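Local coordinates for protein arabinogalactan endo-1,4-beta-galactosidase (Ignisphaera aggregans, PDB 7OSK) that probably hydrolyses internal beta-1,4-galactosidic bonds of arabinogalactan through this thermostable, calcium-binding glycoside hydrolase family 53 domain, at residues A[54-59]-A[353-358]; A[292-297]-A[370-375]; A[349-354]-A[375-380]. All coordinates share one frame; numbering follows the deposited sequence.

Overall arrangement
All three contacts are buried and lie at the C-terminal end of the (beta/alpha)8 barrel, and each involves the long loop that follows the last strand, 346-352. Contact 1 sets the start of that loop against the exit of the first strand, 51-55; contact 2 sets its later part against the exit of strand 287-293; contact 3 folds the loop back on its own strand and shares Gly353 and Ala354 with contact 1 and Gln375 with contact 2. Their chemistry differs. Contact 1 relies on a bridging water and a carboxylate stacked on an indole, contact 2 on bonds to backbone carbonyls beside a calcium site, and contact 3 on a tyrosine hydroxyl, one backbone bond and apolar packing.

Contact 1. Residues A[54-59]-A[353-358]; sequences VDASEA and GATWIP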
loop_
_atom_site.group_PDB
_atom_site.type_symbol
_atom_site.label_atom_id
_atom_site.label_comp_id
_atom_site.label_asym_id
_atom_site.label_seq_id
_atom_site.Cartn_x
_atom_site.Cartn_y
_atom_site.Cartn_z
ATOM N N VAL A 54 1.447 -7.727 -1.485
ATOM C CA VAL A 54 1.926 -7.207 -0.212
ATOM C C VAL A 54 2.674 -5.905 -0.459
ATOM O O VAL A 54 3.179 -5.678 -1.559
ATOM C CB VAL A 54 2.862 -8.201 0.512
ATOM C CG1 VAL A 54 2.117 -9.471 0.889
ATOM C CG2 VAL A 54 4.075 -8.523 -0.353
ATOM N N ASP A 55 2.741 -5.054 0.560
ATOM C CA ASP A 55 3.548 -3.842 0.489
ATOM C C ASP A 55 4.916 -4.113 1.107
ATOM O O ASP A 55 5.031 -4.301 2.318
ATOM C CB ASP A 55 2.859 -2.679 1.204
ATOM C CG ASP A 55 3.543 -1.348 0.945
ATOM O OD1 ASP A 55 4.667 -1.144 1.450
ATOM O OD2 ASP A 55 2.957 -0.497 0.242
ATOM N N ALA A 56 5.946 -4.133 0.267
ATOM C CA ALA A 56 7.304 -4.441 0.707
ATOM C C ALA A 56 8.199 -3.211 0.624
ATOM O O ALA A 56 9.375 -3.311 0.278
ATOM C CB ALA A 56 7.882 -5.574 -0.134
ATOM N N SER A 57 7.639 -2.051 0.954
ATOM C CA SER A 57 8.357 -0.787 0.828
ATOM C C SER A 57 9.578 -0.709 1.744
ATOM O O SER A 57 10.560 -0.043 1.422
ATOM C CB SER A 57 7.418 0.383 1.127
ATOM O OG SER A 57 6.260 0.328 0.311
ATOM N N GLU A 58 9.518 -1.396 2.881
ATOM C CA GLU A 58 10.584 -1.321 3.873
ATOM C C GLU A 58 11.675 -2.358 3.614
ATOM O O GLU A 58 12.786 -2.243 4.133
ATOM C CB GLU A 58 10.023 -1.513 5.286
ATOM C CG GLU A 58 8.845 -0.613 5.634
ATOM C CD GLU A 58 7.531 -1.084 5.037
ATOM O OE1 GLU A 58 7.341 -2.309 4.883
ATOM O OE2 GLU A 58 6.686 -0.223 4.716
ATOM N N ALA A 59 11.355 -3.367 2.809
ATOM C CA ALA A 59 12.257 -4.498 2.610
ATOM C C ALA A 59 13.630 -4.077 2.076
ATOM O O ALA A 59 14.647 -4.464 2.646
ATOM C CB ALA A 59 11.618 -5.526 1.679
ATOM N N GLY A 353 2.973 -3.637 5.327
ATOM C CA GLY A 353 3.954 -3.904 6.363
ATOM C C GLY A 353 4.272 -5.383 6.467
ATOM O O GLY A 353 4.648 -5.875 7.530
ATOM N N ALA A 354 4.124 -6.089 5.349
ATOM C CA ALA A 354 4.298 -7.537 5.312
ATOM C C ALA A 354 5.740 -7.956 5.576
ATOM O O ALA A 354 5.992 -9.011 6.157
ATOM C CB ALA A 354 3.843 -8.078 3.968
ATOM N N THR A 355 6.678 -7.124 5.139
ATOM C CA THR A 355 8.100 -7.440 5.225
ATOM C C THR A 355 8.803 -6.624 6.303
ATOM O O THR A 355 10.027 -6.662 6.418
ATOM C CB THR A 355 8.803 -7.181 3.879
ATOM O OG1 THR A 355 8.783 -5.776 3.589
ATOM C CG2 THR A 355 8.109 -7.941 2.760
ATOM N N TRP A 356 8.030 -5.890 7.095
ATOM C CA TRP A 356 8.611 -4.981 8.074
ATOM C C TRP A 356 9.030 -5.733 9.339
ATOM O O TRP A 356 8.395 -5.624 10.387
ATOM C CB TRP A 356 7.622 -3.860 8.405
ATOM C CG TRP A 356 8.278 -2.602 8.887
ATOM C CD1 TRP A 356 9.600 -2.421 9.175
ATOM C CD2 TRP A 356 7.641 -1.342 9.125
ATOM N NE1 TRP A 356 9.823 -1.129 9.582
ATOM C CE2 TRP A 356 8.636 -0.445 9.559
ATOM C CE3 TRP A 356 6.323 -0.886 9.014
ATOM C CZ2 TRP A 356 8.358 0.879 9.884
ATOM C CZ3 TRP A 356 6.048 0.431 9.338
ATOM C CH2 TRP A 356 7.061 1.297 9.767
ATOM N N ILE A 357 10.112 -6.498 9.222
ATOM C CA ILE A 357 10.646 -7.256 10.346
ATOM C C ILE A 357 11.489 -6.350 11.243
ATOM O O ILE A 357 11.996 -5.325 10.785
ATOM C CB ILE A 357 11.494 -8.451 9.859
ATOM C CG1 ILE A 357 12.668 -7.971 9.000
ATOM C CG2 ILE A 357 10.629 -9.416 9.058
ATOM C CD1 ILE A 357 13.758 -9.005 8.833
ATOM N N PRO A 358 11.645 -6.720 12.525
ATOM C CA PRO A 358 12.446 -5.877 13.414
ATOM C C PRO A 358 13.930 -5.977 13.099
ATOM O O PRO A 358 14.477 -7.080 13.073
ATOM C CB PRO A 358 12.136 -6.439 14.803
ATOM C CG PRO A 358 11.812 -7.863 14.559
ATOM C CD PRO A 358 11.132 -7.915 13.218
HETATM O O HOH W 1 6.598 -4.623 4.483
#
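Val54 and Ala354 bring their CA atoms to 6.0 Å, and the two backbones remain near each other as far as Glu58 and Trp356 without a direct hydrogen bond between the segments. This is the seam of a (beta/alpha)8 barrel, where the loops leaving the first strand, 51-55, and the last, 346-352, meet. A water stands in for direct bonds: it donates to Asp55 O and Glu58 OE1 and accepts from Thr355 N and Thr355 OG1, the last at 2.6 Å. With chi1 of 66°, Thr355 OG1 lies between its own N and carbonyl carbon, and hydroxyl and amide of one residue thus grip the same water. The methyl Thr355 CG2 packs on Ala56 CB at 3.7 Å, and nearer the strands Val54 CB meets Ala354 CB at 3.6 Å.

Glu58 bends at chi2 and crosses the Trp356 side chain at about a right angle. Glu58 CG stands 3.8 Å from the centroid of the five-membered ring of Trp356, 9° off the normal, and the carboxylate stacks with the planes 18° apart. Glu58 OE2 is meanwhile held in a salt bridge by Arg94, while the indole NE1 bonds to Ala362 O. An alanine in place of Trp356 would probably leave Glu58 CG and its carboxylate without the indole face they pack on, and Ala362 O without this donor. On the strand side, Asp55 OD2 pairs with Arg92, and Asp55 OD1 closes an Asx turn by accepting from Ser57 N at 3.1 Å, the donor lying above the carboxylate plane.

Contact 2. Residues A[292-297]-A[370-375]; sequences ETAYAW and NPWENQ. With CA (calcium ion), chain C.
Trp297 gives two hydrogen bonds to consecutive carbonyls of 370-375. Its backbone N meets Asn374 O at 2.9 Å, nearly along the C=O axis, while its indole NE1 reaches Glu373 O at 3.1 Å, arriving on a lone pair in the carbonyl plane. A chi1 of 59° sets CG between the backbone N and the carbonyl carbon; the amide and the indole N-H reach neighbouring carbonyls. The side chain of Glu373 turns the other way and chelates the calcium ion through both oxygens, with OE1 at 2.4 Å from the metal; Ser302 also bonds this carboxylate. Asn370 O binds the same ion, and Asp301, Asp303 and Asn307 through side-chain oxygens and His305 through its backbone O complete the site.

The contact joins two loops at the C-terminal end of the (beta/alpha)8 barrel, one leaving strand 287-293 and the other belonging to the long excursion after strand 346-352. Weaker CA-H...O contacts link Gln375 CA to Tyr295 O and Ala296 CA to Asn374 O. Gln375, extended beyond CG, lays its CD over one face of the Trp372 ring, toward the rim, and bonds Tyr265 OH through NE2. Nearer the strand, Ala294 CB packs 3.4 Å from Trp372 CZ2 and also touches Gln375 NE2.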
loop_
_atom_site.group_PDB
_atom_site.type_symbol
_atom_site.label_atom_id
_atom_site.label_comp_id
_atom_site.label_asym_id
_atom_site.label_seq_id
_atom_site.Cartn_x
_atom_site.Cartn_y
_atom_site.Cartn_z
ATOM N N GLU A 292 -4.186 -1.099 1.270
ATOM C CA GLU A 292 -3.532 -1.349 2.547
ATOM C C GLU A 292 -4.459 -2.065 3.516
ATOM O O GLU A 292 -5.629 -1.715 3.655
ATOM C CB GLU A 292 -3.045 -0.039 3.174
ATOM C CG GLU A 292 -1.938 0.657 2.392
ATOM C CD GLU A 292 -1.399 1.890 3.104
ATOM O OE1 GLU A 292 -1.793 2.132 4.267
ATOM O OE2 GLU A 292 -0.580 2.616 2.498
ATOM N N THR A 293 -3.917 -3.076 4.183
ATOM C CA THR A 293 -4.631 -3.784 5.233
ATOM C C THR A 293 -3.634 -4.631 6.008
ATOM O O THR A 293 -2.602 -5.033 5.469
ATOM C CB THR A 293 -5.758 -4.672 4.668
ATOM O OG1 THR A 293 -6.485 -5.270 5.748
ATOM C CG2 THR A 293 -5.199 -5.767 3.771
ATOM N N ALA A 294 -3.931 -4.892 7.276
ATOM C CA ALA A 294 -3.045 -5.700 8.101
ATOM C C ALA A 294 -3.725 -6.125 9.388
ATOM O O ALA A 294 -4.754 -5.572 9.771
ATOM C CB ALA A 294 -1.770 -4.937 8.414
ATOM N N TYR A 295 -3.143 -7.118 10.050
ATOM C CA TYR A 295 -3.609 -7.537 11.363
ATOM C C TYR A 295 -2.457 -8.130 12.158
ATOM O O TYR A 295 -1.396 -8.423 11.603
ATOM C CB TYR A 295 -4.746 -8.550 11.247
ATOM C CG TYR A 295 -5.687 -8.502 12.424
ATOM C CD1 TYR A 295 -6.628 -7.488 12.538
ATOM C CD2 TYR A 295 -5.627 -9.457 13.427
ATOM C CE1 TYR A 295 -7.486 -7.430 13.611
ATOM C CE2 TYR A 295 -6.484 -9.408 14.509
ATOM C CZ TYR A 295 -7.413 -8.390 14.596
ATOM O OH TYR A 295 -8.275 -8.325 15.666
ATOM N N ALA A 296 -2.676 -8.304 13.458
ATOM C CA ALA A 296 -1.628 -8.775 14.352
ATOM C C ALA A 296 -1.594 -10.296 14.439
ATOM O O ALA A 296 -2.615 -10.935 14.695
ATOM C CB ALA A 296 -1.815 -8.175 15.733
ATOM N N TRP A 297 -0.413 -10.869 14.217
ATOM C CA TRP A 297 -0.197 -12.297 14.423
ATOM C C TRP A 297 0.240 -12.557 15.864
ATOM O O TRP A 297 0.324 -13.707 16.300
ATOM C CB TRP A 297 0.846 -12.840 13.440
ATOM C CG TRP A 297 2.197 -12.175 13.538
ATOM C CD1 TRP A 297 2.591 -11.025 12.921
ATOM C CD2 TRP A 297 3.328 -12.628 14.295
ATOM N NE1 TRP A 297 3.892 -10.731 13.250
ATOM C CE2 TRP A 297 4.367 -11.699 14.093
ATOM C CE3 TRP A 297 3.559 -13.727 15.127
ATOM C CZ2 TRP A 297 5.618 -11.835 14.690
ATOM C CZ3 TRP A 297 4.801 -13.860 15.719
ATOM C CH2 TRP A 297 5.814 -12.919 15.497
ATOM N N ASN A 370 10.586 -0.084 15.391
ATOM C CA ASN A 370 9.468 -0.622 14.623
ATOM C C ASN A 370 8.186 -0.712 15.454
ATOM O O ASN A 370 8.195 -1.307 16.530
ATOM C CB ASN A 370 9.827 -2.007 14.086
ATOM C CG ASN A 370 8.933 -2.440 12.941
ATOM O OD1 ASN A 370 7.813 -1.948 12.788
ATOM N ND2 ASN A 370 9.424 -3.366 12.127
ATOM N N PRO A 371 7.083 -0.115 14.964
ATOM C CA PRO A 371 5.791 -0.233 15.645
ATOM C C PRO A 371 4.833 -1.216 14.970
ATOM O O PRO A 371 3.639 -1.187 15.268
ATOM C CB PRO A 371 5.243 1.189 15.552
ATOM C CG PRO A 371 5.707 1.639 14.193
ATOM C CD PRO A 371 7.037 0.942 13.936
ATOM N N TRP A 372 5.348 -2.072 14.090
ATOM C CA TRP A 372 4.495 -2.848 13.192
ATOM C C TRP A 372 4.893 -4.324 13.074
ATOM O O TRP A 372 4.217 -5.097 12.392
ATOM C CB TRP A 372 4.515 -2.201 11.804
ATOM C CG TRP A 372 3.348 -2.560 10.936
ATOM C CD1 TRP A 372 3.306 -3.527 9.976
ATOM C CD2 TRP A 372 2.053 -1.948 10.944
ATOM N NE1 TRP A 372 2.067 -3.558 9.387
ATOM C CE2 TRP A 372 1.278 -2.598 9.965
ATOM C CE3 TRP A 372 1.473 -0.915 11.686
ATOM C CZ2 TRP A 372 -0.044 -2.249 9.706
ATOM C CZ3 TRP A 372 0.159 -0.572 11.428
ATOM C CH2 TRP A 372 -0.583 -1.237 10.447
ATOM N N GLU A 373 5.971 -4.723 13.744
ATOM C CA GLU A 373 6.555 -6.042 13.507
ATOM C C GLU A 373 5.610 -7.181 13.893
ATOM O O GLU A 373 5.736 -8.294 13.379
ATOM C CB GLU A 373 7.891 -6.196 14.254
ATOM C CG GLU A 373 7.810 -6.414 15.768
ATOM C CD GLU A 373 7.988 -5.145 16.586
ATOM O OE1 GLU A 373 7.978 -4.031 16.013
ATOM O OE2 GLU A 373 8.141 -5.273 17.819
ATOM N N ASN A 374 4.665 -6.905 14.787
ATOM C CA ASN A 374 3.687 -7.913 15.182
ATOM C C ASN A 374 2.522 -7.966 14.198
ATOM O O ASN A 374 1.553 -8.692 14.418
ATOM C CB ASN A 374 3.164 -7.654 16.601
ATOM C CG ASN A 374 2.379 -6.363 16.715
ATOM O OD1 ASN A 374 2.700 -5.367 16.069
ATOM N ND2 ASN A 374 1.342 -6.376 17.549
ATOM N N GLN A 375 2.625 -7.190 13.120
ATOM C CA GLN A 375 1.629 -7.197 12.051
ATOM C C GLN A 375 2.240 -7.595 10.711
ATOM O O GLN A 375 1.557 -7.588 9.691
ATOM C CB GLN A 375 0.968 -5.826 11.916
ATOM C CG GLN A 375 0.024 -5.466 13.043
ATOM C CD GLN A 375 -0.835 -4.263 12.710
ATOM O OE1 GLN A 375 -0.864 -3.282 13.451
ATOM N NE2 GLN A 375 -1.541 -4.335 11.588
HETATM CA CA CA C . 8.151 -2.975 18.148
#

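Contact 3. Residues A[349-354]-A[375-380]; sequences IFYWGA and QALFDF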
loop_
_atom_site.group_PDB
_atom_site.type_symbol
_atom_site.label_atom_id
_atom_site.label_comp_id
_atom_site.label_asym_id
_atom_site.label_seq_id
_atom_site.Cartn_x
_atom_site.Cartn_y
_atom_site.Cartn_z
ATOM N N ILE A 349 -6.059 -7.360 -3.066
ATOM C CA ILE A 349 -5.609 -6.766 -1.816
ATOM C C ILE A 349 -4.085 -6.648 -1.748
ATOM O O ILE A 349 -3.363 -7.366 -2.443
ATOM C CB ILE A 349 -6.103 -7.594 -0.605
ATOM C CG1 ILE A 349 -5.463 -8.982 -0.596
ATOM C CG2 ILE A 349 -7.619 -7.752 -0.630
ATOM C CD1 ILE A 349 -4.603 -9.239 0.607
ATOM N N PHE A 350 -3.613 -5.710 -0.929
ATOM C CA PHE A 350 -2.201 -5.638 -0.558
ATOM C C PHE A 350 -2.067 -5.624 0.956
ATOM O O PHE A 350 -2.599 -4.736 1.622
ATOM C CB PHE A 350 -1.529 -4.391 -1.133
ATOM C CG PHE A 350 -1.433 -4.376 -2.628
ATOM C CD1 PHE A 350 -0.359 -4.959 -3.271
ATOM C CD2 PHE A 350 -2.408 -3.758 -3.391
ATOM C CE1 PHE A 350 -0.264 -4.936 -4.648
ATOM C CE2 PHE A 350 -2.319 -3.734 -4.765
ATOM C CZ PHE A 350 -1.246 -4.323 -5.394
ATOM N N TYR A 351 -1.348 -6.600 1.497
ATOM C CA TYR A 351 -1.067 -6.628 2.922
ATOM C C TYR A 351 0.076 -5.668 3.230
ATOM O O TYR A 351 1.190 -5.844 2.729
ATOM C CB TYR A 351 -0.717 -8.043 3.376
ATOM C CG TYR A 351 -0.705 -8.194 4.872
ATOM C CD1 TYR A 351 0.413 -7.845 5.612
ATOM C CD2 TYR A 351 -1.816 -8.672 5.548
ATOM C CE1 TYR A 351 0.427 -7.974 6.979
ATOM C CE2 TYR A 351 -1.811 -8.808 6.917
ATOM C CZ TYR A 351 -0.688 -8.456 7.630
ATOM O OH TYR A 351 -0.683 -8.587 8.998
ATOM N N TRP A 352 -0.197 -4.659 4.055
ATOM C CA TRP A 352 0.772 -3.596 4.312
ATOM C C TRP A 352 1.686 -3.928 5.488
ATOM O O TRP A 352 1.235 -4.434 6.516
ATOM C CB TRP A 352 0.055 -2.267 4.574
ATOM C CG TRP A 352 0.980 -1.086 4.556
ATOM C CD1 TRP A 352 1.369 -0.364 3.463
ATOM C CD2 TRP A 352 1.640 -0.495 5.680
ATOM N NE1 TRP A 352 2.227 0.641 3.838
ATOM C CE2 TRP A 352 2.409 0.583 5.195
ATOM C CE3 TRP A 352 1.654 -0.770 7.049
ATOM C CZ2 TRP A 352 3.184 1.382 6.030
ATOM C CZ3 TRP A 352 2.423 0.024 7.877
ATOM C CH2 TRP A 352 3.177 1.088 7.365
ATOM N N GLY A 353 2.973 -3.637 5.327
ATOM C CA GLY A 353 3.954 -3.904 6.363
ATOM C C GLY A 353 4.272 -5.383 6.467
ATOM O O GLY A 353 4.648 -5.875 7.530
ATOM N N ALA A 354 4.124 -6.089 5.349
ATOM C CA ALA A 354 4.298 -7.537 5.312
ATOM C C ALA A 354 5.740 -7.956 5.576
ATOM O O ALA A 354 5.992 -9.011 6.157
ATOM C CB ALA A 354 3.843 -8.078 3.968
ATOM N N GLN A 375 2.625 -7.190 13.120
ATOM C CA GLN A 375 1.629 -7.197 12.051
ATOM C C GLN A 375 2.240 -7.595 10.711
ATOM O O GLN A 375 1.557 -7.588 9.691
ATOM C CB GLN A 375 0.968 -5.826 11.916
ATOM C CG GLN A 375 0.024 -5.466 13.043
ATOM C CD GLN A 375 -0.835 -4.263 12.710
ATOM O OE1 GLN A 375 -0.864 -3.282 13.451
ATOM N NE2 GLN A 375 -1.541 -4.335 11.588
ATOM N N ALA A 376 3.527 -7.924 10.709
ATOM C CA ALA A 376 4.185 -8.402 9.498
ATOM C C ALA A 376 3.794 -9.852 9.239
ATOM O O ALA A 376 3.156 -10.483 10.078
ATOM C CB ALA A 376 5.695 -8.268 9.620
ATOM N N LEU A 377 4.165 -10.371 8.072
ATOM C CA LEU A 377 3.903 -11.769 7.738
ATOM C C LEU A 377 5.140 -12.630 7.999
ATOM O O LEU A 377 5.169 -13.814 7.659
ATOM C CB LEU A 377 3.455 -11.895 6.279
ATOM C CG LEU A 377 2.105 -11.247 5.951
ATOM C CD1 LEU A 377 1.829 -11.278 4.455
ATOM C CD2 LEU A 377 0.976 -11.933 6.704
ATOM N N PHE A 378 6.155 -12.019 8.608
ATOM C CA PHE A 378 7.358 -12.717 9.052
ATOM C C PHE A 378 7.533 -12.473 10.547
ATOM O O PHE A 378 7.113 -11.433 11.054
ATOM C CB PHE A 378 8.593 -12.226 8.291
ATOM C CG PHE A 378 8.544 -12.485 6.813
ATOM C CD1 PHE A 378 7.822 -11.654 5.975
ATOM C CD2 PHE A 378 9.234 -13.552 6.259
ATOM C CE1 PHE A 378 7.778 -11.887 4.612
ATOM C CE2 PHE A 378 9.195 -13.790 4.896
ATOM C CZ PHE A 378 8.466 -12.955 4.072
ATOM N N ASP A 379 8.149 -13.416 11.256
ATOM C CA ASP A 379 8.379 -13.231 12.687
ATOM C C ASP A 379 9.619 -12.371 12.924
ATOM O O ASP A 379 10.241 -11.888 11.977
ATOM C CB ASP A 379 8.505 -14.581 13.412
ATOM C CG ASP A 379 9.660 -15.435 12.905
ATOM O OD1 ASP A 379 10.698 -14.889 12.473
ATOM O OD2 ASP A 379 9.525 -16.676 12.960
ATOM N N PHE A 380 9.974 -12.192 14.191
ATOM C CA PHE A 380 11.070 -11.306 14.567
ATOM C C PHE A 380 12.406 -11.821 14.047
ATOM O O PHE A 380 13.324 -11.042 13.788
ATOM C CB PHE A 380 11.120 -11.148 16.089
ATOM C CG PHE A 380 9.806 -10.737 16.697
ATOM C CD1 PHE A 380 8.874 -10.033 15.953
ATOM C CD2 PHE A 380 9.499 -11.058 18.009
ATOM C CE1 PHE A 380 7.664 -9.656 16.503
ATOM C CE2 PHE A 380 8.288 -10.679 18.567
ATOM C CZ PHE A 380 7.372 -9.979 17.812
#
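Tyr351 is the first residue of 349-354 to meet the other segment. Its CG is anti to the backbone N (chi1 -168°), and the ring points toward 375-380, where Tyr351 OH donates to Gln375 O at 2.5 Å; that carbonyl oxygen lies at the ring edge, in its plane, while the donor is tilted from the carbonyl plane. Tyr295 N and Gln327 NE2 are further partners of the same hydroxyl, and three groups together would hold the hydroxyl in place. Over one face of the ring sits Leu377, its CD2 4.0 Å from the centroid of the Tyr351 ring and 12° off the normal. The next residue, Trp352, binds Trp372 NE1 through its carbonyl oxygen and meets that indole edge to face.

Strand 346-352, the last of the (beta/alpha)8 barrel, gives way here to a long loop that returns to pack on its own starting point. Gly353 turns the chain with a positive phi, and its O makes a CA-H...O contact of 3.2 Å with Ala376 CA. Ala354 O then accepts from Leu377 N at 3.0 Å, fairly straight at 163°. Phe378 CD1 comes to the same oxygen edge-on, with Ala354 O in the ring plane, and this ring also meets Tyr69 edge to face. On its apolar side Ala354 CB rests 3.8 Å from Leu377 CD1.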